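Local coordinates for NADP-dependent 2-hydroxyacid dehydrogenase (Rhizobium etli, PDB 4XCV), which binds NADPH and probably catalyses the NADP-dependent interconversion of 2-hydroxyacids and 2-oxoacids, at residues T142-L148 and F164-S170; D195-L201 and V229-R235. All blocks are in the same frame, centred on the assembly; numbering follows the deposited sequence. Where two conformers were deposited one is given.

In the fold
Interactions 1 and 2 lie side by side in the seven-stranded parallel sheet of the nucleotide-binding domain, their centres about 10 Å apart. They follow one another along the chain: interaction 1 pairs strands 142-146 and 165-169, and interaction 2 then pairs strands 196-199 and 229-232. Strands 142-146 and 196-199 are neighbours, so the chain enters this sheet in its middle, at strand 142-146, builds outward on one flank and crosses back to build the other, as in a Rossmann fold. Both pairs turn their C-terminal ends to NADPH: interaction 1 receives the adenosine half, while interaction 2 lies along the cofactor and reaches its nicotinamide amide.

Interaction 1 (T142-L148 and F164-S170). With NDP (NADPH dihydro-nicotinamide-adenine-dinucleotide phosphate), chain B.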
ATOM      1  N   THR A 142      14.230   5.281   3.353  1.00 11.13           N
ATOM      2  CA  THR A 142      14.758   3.937   3.632  1.00 11.04           C
ATOM      3  C   THR A 142      13.925   3.241   4.684  1.00 10.57           C
ATOM      4  O   THR A 142      13.751   3.711   5.821  1.00 11.00           O
ATOM      5  CB  THR A 142      16.187   3.998   4.123  1.00 11.66           C
ATOM      6  OG1 THR A 142      17.008   4.557   3.078  1.00 13.00           O
ATOM      7  CG2 THR A 142      16.763   2.626   4.507  1.00 11.82           C
ATOM      8  N   VAL A 143      13.378   2.107   4.274  1.00  9.90           N
ATOM      9  CA  VAL A 143      12.725   1.175   5.201  1.00  9.62           C
ATOM     10  C   VAL A 143      13.748   0.142   5.664  1.00  9.65           C
ATOM     11  O   VAL A 143      14.400  -0.527   4.841  1.00 10.21           O
ATOM     12  CB  VAL A 143      11.518   0.465   4.551  1.00  9.62           C
ATOM     13  CG1 VAL A 143      10.835  -0.388   5.600  1.00  9.70           C
ATOM     14  CG2 VAL A 143      10.541   1.470   3.957  1.00 10.06           C
ATOM     15  N   GLY A 144      13.941   0.073   6.990  1.00  9.47           N
ATOM     16  CA  GLY A 144      14.818  -0.901   7.615  1.00  9.55           C
ATOM     17  C   GLY A 144      14.005  -2.023   8.208  1.00  9.46           C
ATOM     18  O   GLY A 144      13.265  -1.803   9.175  1.00 10.14           O
ATOM     19  N   VAL A 145      14.118  -3.220   7.616  1.00  9.31           N
ATOM     20  CA  VAL A 145      13.356  -4.378   8.071  1.00  9.54           C
ATOM     21  C   VAL A 145      14.198  -5.177   9.064  1.00 10.07           C
ATOM     22  O   VAL A 145      15.287  -5.642   8.736  1.00 10.19           O
ATOM     23  CB  VAL A 145      12.900  -5.231   6.884  1.00  9.57           C
ATOM     24  CG1 VAL A 145      12.079  -6.398   7.369  1.00  9.77           C
ATOM     25  CG2 VAL A 145      12.085  -4.368   5.917  1.00  9.77           C
ATOM     26  N   MET A 146      13.665  -5.362  10.259  1.00 10.35           N
ATOM     27  CA  MET A 146      14.318  -6.115  11.333  1.00 10.92           C
ATOM     28  C   MET A 146      13.647  -7.464  11.397  1.00 10.54           C
ATOM     29  O   MET A 146      12.479  -7.609  11.785  1.00 10.82           O
ATOM     30  CB  MET A 146      14.250  -5.391  12.674  1.00 12.57           C
ATOM     31  CG  MET A 146      14.922  -4.032  12.582  1.00 13.44           C
ATOM     32  SD  MET A 146      15.001  -3.096  14.141  1.00 17.31           S
ATOM     33  CE  MET A 146      16.439  -3.731  14.872  1.00 18.92           C
ATOM     34  N   GLY A 147      14.428  -8.473  10.992  1.00 10.68           N
ATOM     35  CA  GLY A 147      13.891  -9.825  10.824  1.00 10.64           C
ATOM     36  C   GLY A 147      13.772 -10.076   9.335  1.00 10.44           C
ATOM     37  O   GLY A 147      13.021  -9.384   8.631  1.00 10.67           O
ATOM     38  N   LEU A 148      14.538 -11.041   8.846  1.00 10.38           N
ATOM     39  CA  LEU A 148      14.600 -11.370   7.437  1.00 10.24           C
ATOM     40  C   LEU A 148      14.289 -12.838   7.282  1.00 11.01           C
ATOM     41  O   LEU A 148      15.005 -13.579   6.571  1.00 12.47           O
ATOM     42  CB  LEU A 148      15.970 -11.011   6.869  1.00 10.60           C
ATOM     43  CG  LEU A 148      16.280  -9.532   6.871  1.00 10.54           C
ATOM     44  CD1 LEU A 148      17.671  -9.331   6.338  1.00 10.94           C
ATOM     45  CD2 LEU A 148      15.246  -8.687   6.098  1.00 10.71           C
ATOM     46  N   PHE A 164      10.596   1.834  -2.468  1.00 10.17           N
ATOM     47  CA  PHE A 164      11.384   2.226  -1.292  1.00 10.32           C
ATOM     48  C   PHE A 164      12.818   1.783  -1.435  1.00 10.85           C
ATOM     49  O   PHE A 164      13.104   0.759  -2.035  1.00 11.44           O
ATOM     50  CB  PHE A 164      10.812   1.586  -0.032  1.00 10.04           C
ATOM     51  CG  PHE A 164       9.517   2.184   0.424  1.00 10.28           C
ATOM     52  CD1 PHE A 164       9.505   3.385   1.135  1.00 10.30           C
ATOM     53  CD2 PHE A 164       8.312   1.554   0.148  1.00 10.36           C
ATOM     54  CE1 PHE A 164       8.327   3.918   1.594  1.00 10.82           C
ATOM     55  CE2 PHE A 164       7.116   2.102   0.564  1.00 10.40           C
ATOM     56  CZ  PHE A 164       7.134   3.284   1.296  1.00 10.63           C
ATOM     57  N   ASN A 165      13.723   2.539  -0.826  1.00 10.96           N
ATOM     58  CA  ASN A 165      15.058   1.984  -0.541  1.00 11.52           C
ATOM     59  C   ASN A 165      14.839   1.078   0.668  1.00 10.82           C
ATOM     60  O   ASN A 165      14.129   1.455   1.582  1.00 11.40           O
ATOM     61  CB  ASN A 165      16.060   3.109  -0.243  1.00 12.67           C
ATOM     62  CG  ASN A 165      17.452   2.589  -0.110  1.00 14.10           C
ATOM     63  OD1 ASN A 165      17.938   1.889  -0.992  1.00 15.95           O
ATOM     64  ND2 ASN A 165      18.087   2.875   0.990  1.00 14.72           N
ATOM     65  N   VAL A 166      15.397  -0.125   0.644  1.00 10.74           N
ATOM     66  CA  VAL A 166      15.207  -1.065   1.724  1.00 10.47           C
ATOM     67  C   VAL A 166      16.541  -1.607   2.173  1.00 10.62           C
ATOM     68  O   VAL A 166      17.373  -1.952   1.363  1.00 11.40           O
ATOM     69  CB  VAL A 166      14.284  -2.231   1.289  1.00 10.41           C
ATOM     70  CG1 VAL A 166      14.032  -3.182   2.454  1.00 10.84           C
ATOM     71  CG2 VAL A 166      12.964  -1.708   0.708  1.00 10.70           C
ATOM     72  N   ILE A 167      16.703  -1.701   3.488  1.00  9.87           N
ATOM     73  CA  ILE A 167      17.864  -2.355   4.098  1.00 10.25           C
ATOM     74  C   ILE A 167      17.328  -3.363   5.115  1.00  9.77           C
ATOM     75  O   ILE A 167      16.174  -3.261   5.539  1.00  9.97           O
ATOM     76  CB  ILE A 167      18.845  -1.357   4.725  1.00 10.91           C
ATOM     77  CG1 ILE A 167      18.210  -0.554   5.854  1.00 11.21           C
ATOM     78  CG2 ILE A 167      19.366  -0.441   3.644  1.00 11.57           C
ATOM     79  CD1 ILE A 167      19.134   0.429   6.568  1.00 11.88           C
ATOM     80  N   GLY A 168      18.147  -4.353   5.497  1.00  9.92           N
ATOM     81  CA  GLY A 168      17.696  -5.366   6.442  1.00  9.72           C
ATOM     82  C   GLY A 168      18.698  -5.694   7.505  1.00  9.72           C
ATOM     83  O   GLY A 168      19.906  -5.480   7.367  1.00 10.32           O
ATOM     84  N   TRP A 169      18.161  -6.235   8.593  1.00  9.65           N
ATOM     85  CA  TRP A 169      18.951  -6.595   9.747  1.00 10.12           C
ATOM     86  C   TRP A 169      18.425  -7.944  10.264  1.00  9.95           C
ATOM     87  O   TRP A 169      17.227  -8.162  10.368  1.00  9.99           O
ATOM     88  CB  TRP A 169      18.810  -5.505  10.809  1.00 10.70           C
ATOM     89  CG  TRP A 169      19.544  -5.755  12.106  1.00 11.62           C
ATOM     90  CD1 TRP A 169      20.862  -5.466  12.357  1.00 12.67           C
ATOM     91  CD2 TRP A 169      19.023  -6.271  13.333  1.00 11.90           C
ATOM     92  NE1 TRP A 169      21.170  -5.738  13.669  1.00 13.81           N
ATOM     93  CE2 TRP A 169      20.057  -6.233  14.290  1.00 12.82           C
ATOM     94  CE3 TRP A 169      17.775  -6.717  13.756  1.00 11.83           C
ATOM     95  CZ2 TRP A 169      19.878  -6.622  15.620  1.00 13.09           C
ATOM     96  CZ3 TRP A 169      17.609  -7.075  15.063  1.00 12.53           C
ATOM     97  CH2 TRP A 169      18.635  -7.035  15.982  1.00 12.79           C
ATOM     98  N   SER A 170      19.354  -8.827  10.581  1.00 10.01           N
ATOM     99  CA  SER A 170      19.008 -10.149  11.142  1.00 10.30           C
ATOM    100  C   SER A 170      20.166 -10.663  11.926  1.00 10.94           C
ATOM    101  O   SER A 170      21.230 -10.067  11.944  1.00 11.09           O
ATOM    102  CB  SER A 170      18.588 -11.109  10.044  1.00 10.28           C
ATOM    103  OG  SER A 170      19.543 -11.237   9.022  1.00 10.57           O
TER
HETATM  104  PA  NDP B 401      11.469 -16.472  11.078  1.00 10.13           P
HETATM  105  O1A NDP B 401      11.341 -17.016   9.689  1.00 10.59           O
HETATM  106  O2A NDP B 401      11.880 -17.375  12.223  1.00 11.81           O
HETATM  107  O5B NDP B 401      12.477 -15.233  10.994  1.00  9.86           O
HETATM  108  C5B NDP B 401      12.908 -14.602  12.204  1.00 10.21           C
HETATM  109  C4B NDP B 401      13.904 -13.534  11.818  1.00  9.66           C
HETATM  110  O4B NDP B 401      14.244 -12.810  12.996  1.00  9.81           O
HETATM  111  C3B NDP B 401      15.174 -14.117  11.243  1.00  9.27           C
HETATM  112  O3B NDP B 401      15.679 -13.271  10.190  1.00  9.61           O
HETATM  113  C2B NDP B 401      16.076 -14.078  12.448  1.00  9.45           C
HETATM  114  O2B NDP B 401      17.497 -13.990  12.153  1.00 10.19           O
HETATM  115  C1B NDP B 401      15.634 -12.774  13.109  1.00  9.23           C
HETATM  116  N9A NDP B 401      16.026 -12.677  14.516  1.00  9.95           N
HETATM  117  C8A NDP B 401      15.637 -13.522  15.491  1.00 10.27           C
HETATM  118  N7A NDP B 401      16.280 -13.187  16.652  1.00 10.85           N
HETATM  119  C5A NDP B 401      17.106 -12.142  16.348  1.00 10.80           C
HETATM  120  C6A NDP B 401      18.052 -11.420  17.073  1.00 11.96           C
HETATM  121  N6A NDP B 401      18.249 -11.641  18.374  1.00 14.36           N
HETATM  122  N1A NDP B 401      18.727 -10.454  16.439  1.00 12.10           N
HETATM  123  C2A NDP B 401      18.510 -10.200  15.130  1.00 11.26           C
HETATM  124  N3A NDP B 401      17.627 -10.859  14.362  1.00 10.68           N
HETATM  125  C4A NDP B 401      16.942 -11.820  15.019  1.00 10.42           C
HETATM  126  O3  NDP B 401      10.091 -15.776  11.529  1.00 10.10           O
HETATM  127  PN  NDP B 401       8.905 -15.178  10.622  1.00 10.01           P
HETATM  128  O1N NDP B 401       9.526 -14.211   9.670  1.00  9.85           O
HETATM  129  O2N NDP B 401       8.105 -16.240  10.035  1.00 11.10           O
HETATM  130  O5D NDP B 401       8.023 -14.470  11.721  1.00 10.24           O
HETATM  131  C5D NDP B 401       8.586 -13.470  12.582  1.00 10.87           C
HETATM  132  C4D NDP B 401       7.624 -13.306  13.765  1.00 11.16           C
HETATM  133  O4D NDP B 401       6.431 -12.662  13.341  1.00 10.95           O
HETATM  134  C3D NDP B 401       7.132 -14.584  14.386  1.00 12.09           C
HETATM  135  O3D NDP B 401       8.078 -15.107  15.335  1.00 14.52           O
HETATM  136  C2D NDP B 401       5.813 -14.192  15.032  1.00 12.13           C
HETATM  137  O2D NDP B 401       6.039 -13.865  16.425  1.00 16.05           O
HETATM  138  C1D NDP B 401       5.425 -12.924  14.329  1.00 10.88           C
HETATM  139  N1N NDP B 401       4.146 -12.955  13.614  1.00 10.24           N
HETATM  140  C2N NDP B 401       3.200 -11.987  13.839  1.00 11.17           C
HETATM  141  C3N NDP B 401       1.974 -12.049  13.269  1.00 12.05           C
HETATM  142  C7N NDP B 401       0.978 -11.026  13.453  1.00 14.49           C
HETATM  143  O7N NDP B 401      -0.209 -11.346  13.202  1.00 21.82           O
HETATM  144  N7N NDP B 401       1.255  -9.793  13.836  1.00 12.74           N
HETATM  145  C4N NDP B 401       1.656 -13.136  12.319  1.00 11.78           C
HETATM  146  C5N NDP B 401       2.746 -14.077  12.133  1.00 11.23           C
HETATM  147  C6N NDP B 401       3.905 -14.025  12.751  1.00 11.02           C
HETATM  148  P2B NDP B 401      18.208 -15.158  11.282  1.00 10.69           P
HETATM  149  O1X NDP B 401      19.672 -14.885  11.401  1.00 12.16           O
HETATM  150  O2X NDP B 401      17.779 -16.467  11.922  1.00 12.34           O
HETATM  151  O3X NDP B 401      17.662 -15.069   9.916  1.00 12.18           O
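Met146 lays its terminal methyl over one face of the Trp169 indole, CE standing 3.8 Å from the centroid of the six-membered ring in a CH-pi contact. A bend at chi3 (85°) folds the thioether back, bringing CE above the ring while SD stays oblique to it, a Met-aromatic pair. The opposite face receives the NADPH adenine, whose C2A comes within 3.3 Å of Trp169 CZ3. An alanine in place of Trp169 would probably strip the adenine and the Met146 methyl of the ring whose two faces they pack against. Further along, the Thr142 and Ile167 side chains cross at about a right angle, CG2 of the first touching CG1 of the second, and Ile167 CG1 also lies 3.8 Å from Gly144 CA. On the other side of the sheet Val143 CG2 meets the Phe164 ring, and helix 150-162 packs on Val143 and Val145.

Strand 142-146, that helix and strand 165-169 form a beta-alpha-beta unit, and Gly147 begins a sequence consistent with the GxGxxG turn of Rossmann folds. Gly147 has a positive phi (106°) at which a side chain would jam against the preceding carbonyl. Gly168 is equally apt, since a CB there would clash with Leu148 CD1. Five backbone hydrogen bonds zip the parallel strands, the last from Gly147 N to Trp169 O. At the start of the strands, Asn165 ND2 gives Thr142 OG1 a nearly straight bond of 2.9 Å, the hydroxyl lying in the amide plane. At the cofactor end, Leu148 N donates to the ribose oxygen O3B of NADPH at 2.8 Å.

Interaction 2 (D195-L201 and V229-R235); sequences DILVGLL and VFINAGR. With NDP (NADPH dihydro-nicotinamide-adenine-dinucleotide phosphate), chain B.
Ile196 holds CG2 anti to its backbone N, and Ile231 carries CG1 anti to its carbonyl carbon (chi1 -60°); these turns bring Ile196 CG2 to 3.5 Å from Ile231 CD1. On the other face Leu197 and Phe230 run side by side; in the conformer given, Leu197 CD2 meets the edge of the Phe230 ring. Beta-branched and leucine side chains suit these buried parallel strands, which four backbone bonds link up to Gly199 N with Ile231 O.

Beyond them Gly199 O accepts from Ala233 N at 3.1 Å, in the carbonyl plane. A glycine suits position 199, because a CB there would run into Asn232 OD1 as it stands. That oxygen takes Gly234 N at 3.0 Å in an Asx turn, the donor above the carbonyl plane, and a water ties it to Leu201 N; Asn232 ND2 is hydrogen-bonded to Gln239 OE1. A second water joins Leu201 O to Arg235 N. The turn presents Ala233 O to the nicotinamide amide of NADPH, whose N7N donates at 2.9 Å, while Leu201 CD2 packs near the adenosine.

Helix 100-116 touches Val229, Ile231 and Ala233; strand 142-146 flanks 196-199, and strand 255-258 lies beyond 229-232, with Leu258 against Phe230 and Asn232.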
ATOM      1  N   ASP A 195      14.756   5.255   8.093  1.00 11.91           N
ATOM      2  CA  ASP A 195      13.651   6.228   8.239  1.00 12.19           C
ATOM      3  C   ASP A 195      12.366   5.569   8.782  1.00 11.54           C
ATOM      4  O   ASP A 195      11.658   6.171   9.572  1.00 12.21           O
ATOM      5  CB  ASP A 195      13.352   6.880   6.905  1.00 12.60           C
ATOM      6  CG  ASP A 195      14.526   7.638   6.349  1.00 13.65           C
ATOM      7  OD1 ASP A 195      15.094   8.513   7.066  1.00 15.08           O
ATOM      8  OD2 ASP A 195      14.872   7.389   5.161  1.00 13.84           O
ATOM      9  N   ILE A 196      12.036   4.394   8.260  1.00 10.51           N
ATOM     10  CA  ILE A 196      10.882   3.622   8.748  1.00 10.27           C
ATOM     11  C   ILE A 196      11.390   2.257   9.185  1.00  9.99           C
ATOM     12  O   ILE A 196      11.903   1.498   8.380  1.00 10.40           O
ATOM     13  CB  ILE A 196       9.790   3.462   7.641  1.00 10.51           C
ATOM     14  CG1 ILE A 196       9.339   4.804   7.046  1.00 11.32           C
ATOM     15  CG2 ILE A 196       8.650   2.619   8.197  1.00 10.34           C
ATOM     16  CD1 ILE A 196       8.311   4.614   5.943  1.00 11.96           C
ATOM     17  N   LEU A 197      11.283   1.989  10.489  1.00 10.12           N
ATOM     18  CA  LEU A 197      11.699   0.711  11.041  1.00 10.31           C
ATOM     19  C   LEU A 197      10.505  -0.234  10.961  1.00  9.95           C
ATOM     20  O   LEU A 197       9.453   0.114  11.488  1.00 10.16           O
ATOM     21  CB  LEU A 197      12.146   0.890  12.488  0.50 10.64           C
ATOM     22  CG  LEU A 197      12.722  -0.333  13.231  0.50 10.69           C
ATOM     23  CD1 LEU A 197      13.367   0.168  14.539  0.50 11.16           C
ATOM     24  CD2 LEU A 197      11.715  -1.467  13.488  0.50 10.45           C
ATOM     25  N   VAL A 198      10.670  -1.403  10.334  1.00  9.52           N
ATOM     26  CA  VAL A 198       9.647  -2.454  10.304  1.00  9.39           C
ATOM     27  C   VAL A 198      10.110  -3.650  11.131  1.00  9.46           C
ATOM     28  O   VAL A 198      11.074  -4.303  10.775  1.00 10.30           O
ATOM     29  CB  VAL A 198       9.314  -2.857   8.851  1.00  9.73           C
ATOM     30  CG1 VAL A 198       8.431  -4.117   8.773  1.00 10.41           C
ATOM     31  CG2 VAL A 198       8.675  -1.691   8.124  1.00  9.91           C
ATOM     32  N   GLY A 199       9.378  -3.912  12.202  1.00  9.16           N
ATOM     33  CA  GLY A 199       9.713  -5.025  13.119  1.00  9.10           C
ATOM     34  C   GLY A 199       8.976  -6.297  12.789  1.00  8.84           C
ATOM     35  O   GLY A 199       7.743  -6.347  12.909  1.00  8.96           O
ATOM     36  N   LEU A 200       9.742  -7.324  12.426  1.00  9.07           N
ATOM     37  CA  LEU A 200       9.225  -8.656  12.120  1.00  9.26           C
ATOM     38  C   LEU A 200      10.112  -9.700  12.796  1.00  9.06           C
ATOM     39  O   LEU A 200      10.556 -10.686  12.187  1.00  9.23           O
ATOM     40  CB  LEU A 200       9.132  -8.899  10.611  1.00  9.81           C
ATOM     41  CG  LEU A 200       8.051  -8.086   9.898  1.00 10.14           C
ATOM     42  CD1 LEU A 200       8.213  -8.146   8.411  1.00 10.05           C
ATOM     43  CD2 LEU A 200       6.648  -8.527  10.302  1.00 10.88           C
ATOM     44  N   LEU A 201      10.352  -9.464  14.090  1.00  9.02           N
ATOM     45  CA  LEU A 201      11.195 -10.360  14.910  1.00  9.47           C
ATOM     46  C   LEU A 201      10.332 -11.311  15.759  1.00  9.70           C
ATOM     47  O   LEU A 201       9.254 -10.912  16.210  1.00  9.97           O
ATOM     48  CB  LEU A 201      12.074  -9.543  15.875  1.00  9.90           C
ATOM     49  CG  LEU A 201      13.144  -8.646  15.229  1.00 10.06           C
ATOM     50  CD1 LEU A 201      13.780  -7.773  16.335  1.00 10.73           C
ATOM     51  CD2 LEU A 201      14.171  -9.452  14.500  1.00 10.70           C
ATOM     52  N   VAL A 229       9.836   6.693  11.739  1.00 11.06           N
ATOM     53  CA  VAL A 229       8.615   5.963  12.093  1.00 10.96           C
ATOM     54  C   VAL A 229       8.923   4.563  12.572  1.00 10.50           C
ATOM     55  O   VAL A 229       9.821   3.917  12.045  1.00 10.84           O
ATOM     56  CB  VAL A 229       7.712   5.902  10.840  1.00 10.76           C
ATOM     57  CG1 VAL A 229       6.489   5.047  11.036  1.00 11.28           C
ATOM     58  CG2 VAL A 229       7.290   7.307  10.465  1.00 11.53           C
ATOM     59  N   PHE A 230       8.159   4.113  13.572  1.00 10.42           N
ATOM     60  CA  PHE A 230       8.282   2.777  14.127  1.00 10.44           C
ATOM     61  C   PHE A 230       7.075   1.924  13.779  1.00  9.90           C
ATOM     62  O   PHE A 230       5.953   2.282  14.126  1.00 10.17           O
ATOM     63  CB  PHE A 230       8.435   2.847  15.653  1.00 11.08           C
ATOM     64  CG  PHE A 230       8.465   1.501  16.327  1.00 11.41           C
ATOM     65  CD1 PHE A 230       9.412   0.548  15.957  1.00 11.87           C
ATOM     66  CD2 PHE A 230       7.530   1.188  17.251  1.00 11.77           C
ATOM     67  CE1 PHE A 230       9.399  -0.701  16.582  1.00 12.30           C
ATOM     68  CE2 PHE A 230       7.523  -0.047  17.858  1.00 12.11           C
ATOM     69  CZ  PHE A 230       8.458  -0.962  17.537  1.00 12.09           C
ATOM     70  N   ILE A 231       7.318   0.770  13.142  1.00  9.97           N
ATOM     71  CA  ILE A 231       6.285  -0.163  12.778  1.00  9.68           C
ATOM     72  C   ILE A 231       6.610  -1.507  13.422  1.00  9.64           C
ATOM     73  O   ILE A 231       7.757  -1.963  13.303  1.00 10.98           O
ATOM     74  CB  ILE A 231       6.158  -0.283  11.257  1.00  9.56           C
ATOM     75  CG1 ILE A 231       5.803   1.096  10.661  1.00  9.83           C
ATOM     76  CG2 ILE A 231       5.162  -1.369  10.869  1.00  9.66           C
ATOM     77  CD1 ILE A 231       5.611   1.080   9.152  1.00  9.87           C
ATOM     78  N   ASN A 232       5.661  -2.145  14.115  1.00  9.29           N
ATOM     79  CA  ASN A 232       5.879  -3.493  14.682  1.00  9.25           C
ATOM     80  C   ASN A 232       4.683  -4.366  14.437  1.00  9.28           C
ATOM     81  O   ASN A 232       3.559  -4.016  14.786  1.00  9.52           O
ATOM     82  CB  ASN A 232       6.137  -3.406  16.191  1.00  9.63           C
ATOM     83  CG  ASN A 232       6.594  -4.730  16.776  1.00 10.00           C
ATOM     84  OD1 ASN A 232       7.044  -5.627  16.054  1.00 10.29           O
ATOM     85  ND2 ASN A 232       6.512  -4.841  18.093  1.00 10.30           N
ATOM     86  N   ALA A 233       4.947  -5.512  13.805  1.00  9.33           N
ATOM     87  CA  ALA A 233       3.949  -6.596  13.699  1.00  9.67           C
ATOM     88  C   ALA A 233       4.536  -7.927  14.083  1.00  9.70           C
ATOM     89  O   ALA A 233       4.013  -8.960  13.691  1.00 10.33           O
ATOM     90  CB  ALA A 233       3.358  -6.651  12.285  1.00 10.03           C
ATOM     91  N   GLY A 234       5.604  -7.927  14.882  1.00  9.49           N
ATOM     92  CA  GLY A 234       6.196  -9.166  15.372  1.00  9.66           C
ATOM     93  C   GLY A 234       5.507  -9.594  16.638  1.00  9.85           C
ATOM     94  O   GLY A 234       4.469 -10.270  16.579  1.00 10.30           O
ATOM     95  N   ARG A 235       6.086  -9.194  17.783  1.00 10.05           N
ATOM     96  CA  ARG A 235       5.496  -9.467  19.076  1.00 10.96           C
ATOM     97  C   ARG A 235       5.486  -8.203  19.914  1.00 10.88           C
ATOM     98  O   ARG A 235       6.436  -7.425  19.929  1.00 11.07           O
ATOM     99  CB  ARG A 235       6.289 -10.583  19.781  1.00 12.00           C
ATOM    100  CG  ARG A 235       6.202 -11.953  19.100  0.50 12.28           C
ATOM    101  CD  ARG A 235       4.871 -12.653  19.285  0.50 12.92           C
ATOM    102  NE  ARG A 235       4.629 -12.879  20.700  0.50 14.13           N
ATOM    103  CZ  ARG A 235       5.046 -13.929  21.397  0.50 14.89           C
ATOM    104  NH1 ARG A 235       5.697 -14.942  20.826  0.50 14.94           N
ATOM    105  NH2 ARG A 235       4.774 -13.971  22.698  0.50 16.23           N
TER
HETATM  106  PA  NDP B 401      11.469 -16.472  11.078  1.00 10.13           P
HETATM  107  O1A NDP B 401      11.341 -17.016   9.689  1.00 10.59           O
HETATM  108  O2A NDP B 401      11.880 -17.375  12.223  1.00 11.81           O
HETATM  109  O5B NDP B 401      12.477 -15.233  10.994  1.00  9.86           O
HETATM  110  C5B NDP B 401      12.908 -14.602  12.204  1.00 10.21           C
HETATM  111  C4B NDP B 401      13.904 -13.534  11.818  1.00  9.66           C
HETATM  112  O4B NDP B 401      14.244 -12.810  12.996  1.00  9.81           O
HETATM  113  C3B NDP B 401      15.174 -14.117  11.243  1.00  9.27           C
HETATM  114  O3B NDP B 401      15.679 -13.271  10.190  1.00  9.61           O
HETATM  115  C2B NDP B 401      16.076 -14.078  12.448  1.00  9.45           C
HETATM  116  O2B NDP B 401      17.497 -13.990  12.153  1.00 10.19           O
HETATM  117  C1B NDP B 401      15.634 -12.774  13.109  1.00  9.23           C
HETATM  118  N9A NDP B 401      16.026 -12.677  14.516  1.00  9.95           N
HETATM  119  C8A NDP B 401      15.637 -13.522  15.491  1.00 10.27           C
HETATM  120  N7A NDP B 401      16.280 -13.187  16.652  1.00 10.85           N
HETATM  121  C5A NDP B 401      17.106 -12.142  16.348  1.00 10.80           C
HETATM  122  C6A NDP B 401      18.052 -11.420  17.073  1.00 11.96           C
HETATM  123  N6A NDP B 401      18.249 -11.641  18.374  1.00 14.36           N
HETATM  124  N1A NDP B 401      18.727 -10.454  16.439  1.00 12.10           N
HETATM  125  C2A NDP B 401      18.510 -10.200  15.130  1.00 11.26           C
HETATM  126  N3A NDP B 401      17.627 -10.859  14.362  1.00 10.68           N
HETATM  127  C4A NDP B 401      16.942 -11.820  15.019  1.00 10.42           C
HETATM  128  O3  NDP B 401      10.091 -15.776  11.529  1.00 10.10           O
HETATM  129  PN  NDP B 401       8.905 -15.178  10.622  1.00 10.01           P
HETATM  130  O1N NDP B 401       9.526 -14.211   9.670  1.00  9.85           O
HETATM  131  O2N NDP B 401       8.105 -16.240  10.035  1.00 11.10           O
HETATM  132  O5D NDP B 401       8.023 -14.470  11.721  1.00 10.24           O
HETATM  133  C5D NDP B 401       8.586 -13.470  12.582  1.00 10.87           C
HETATM  134  C4D NDP B 401       7.624 -13.306  13.765  1.00 11.16           C
HETATM  135  O4D NDP B 401       6.431 -12.662  13.341  1.00 10.95           O
HETATM  136  C3D NDP B 401       7.132 -14.584  14.386  1.00 12.09           C
HETATM  137  O3D NDP B 401       8.078 -15.107  15.335  1.00 14.52           O
HETATM  138  C2D NDP B 401       5.813 -14.192  15.032  1.00 12.13           C
HETATM  139  O2D NDP B 401       6.039 -13.865  16.425  1.00 16.05           O
HETATM  140  C1D NDP B 401       5.425 -12.924  14.329  1.00 10.88           C
HETATM  141  N1N NDP B 401       4.146 -12.955  13.614  1.00 10.24           N
HETATM  142  C2N NDP B 401       3.200 -11.987  13.839  1.00 11.17           C
HETATM  143  C3N NDP B 401       1.974 -12.049  13.269  1.00 12.05           C
HETATM  144  C7N NDP B 401       0.978 -11.026  13.453  1.00 14.49           C
HETATM  145  O7N NDP B 401      -0.209 -11.346  13.202  1.00 21.82           O
HETATM  146  N7N NDP B 401       1.255  -9.793  13.836  1.00 12.74           N
HETATM  147  C4N NDP B 401       1.656 -13.136  12.319  1.00 11.78           C
HETATM  148  C5N NDP B 401       2.746 -14.077  12.133  1.00 11.23           C
HETATM  149  C6N NDP B 401       3.905 -14.025  12.751  1.00 11.02           C
HETATM  150  P2B NDP B 401      18.208 -15.158  11.282  1.00 10.69           P
HETATM  151  O1X NDP B 401      19.672 -14.885  11.401  1.00 12.16           O
HETATM  152  O2X NDP B 401      17.779 -16.467  11.922  1.00 12.34           O
HETATM  153  O3X NDP B 401      17.662 -15.069   9.916  1.00 12.18           O
HETATM  154  O   HOH W   1       9.366  -7.136  15.813  1.00 10.23           O
HETATM  155  O   HOH W   2       8.981  -8.835  17.887  1.00 10.34           O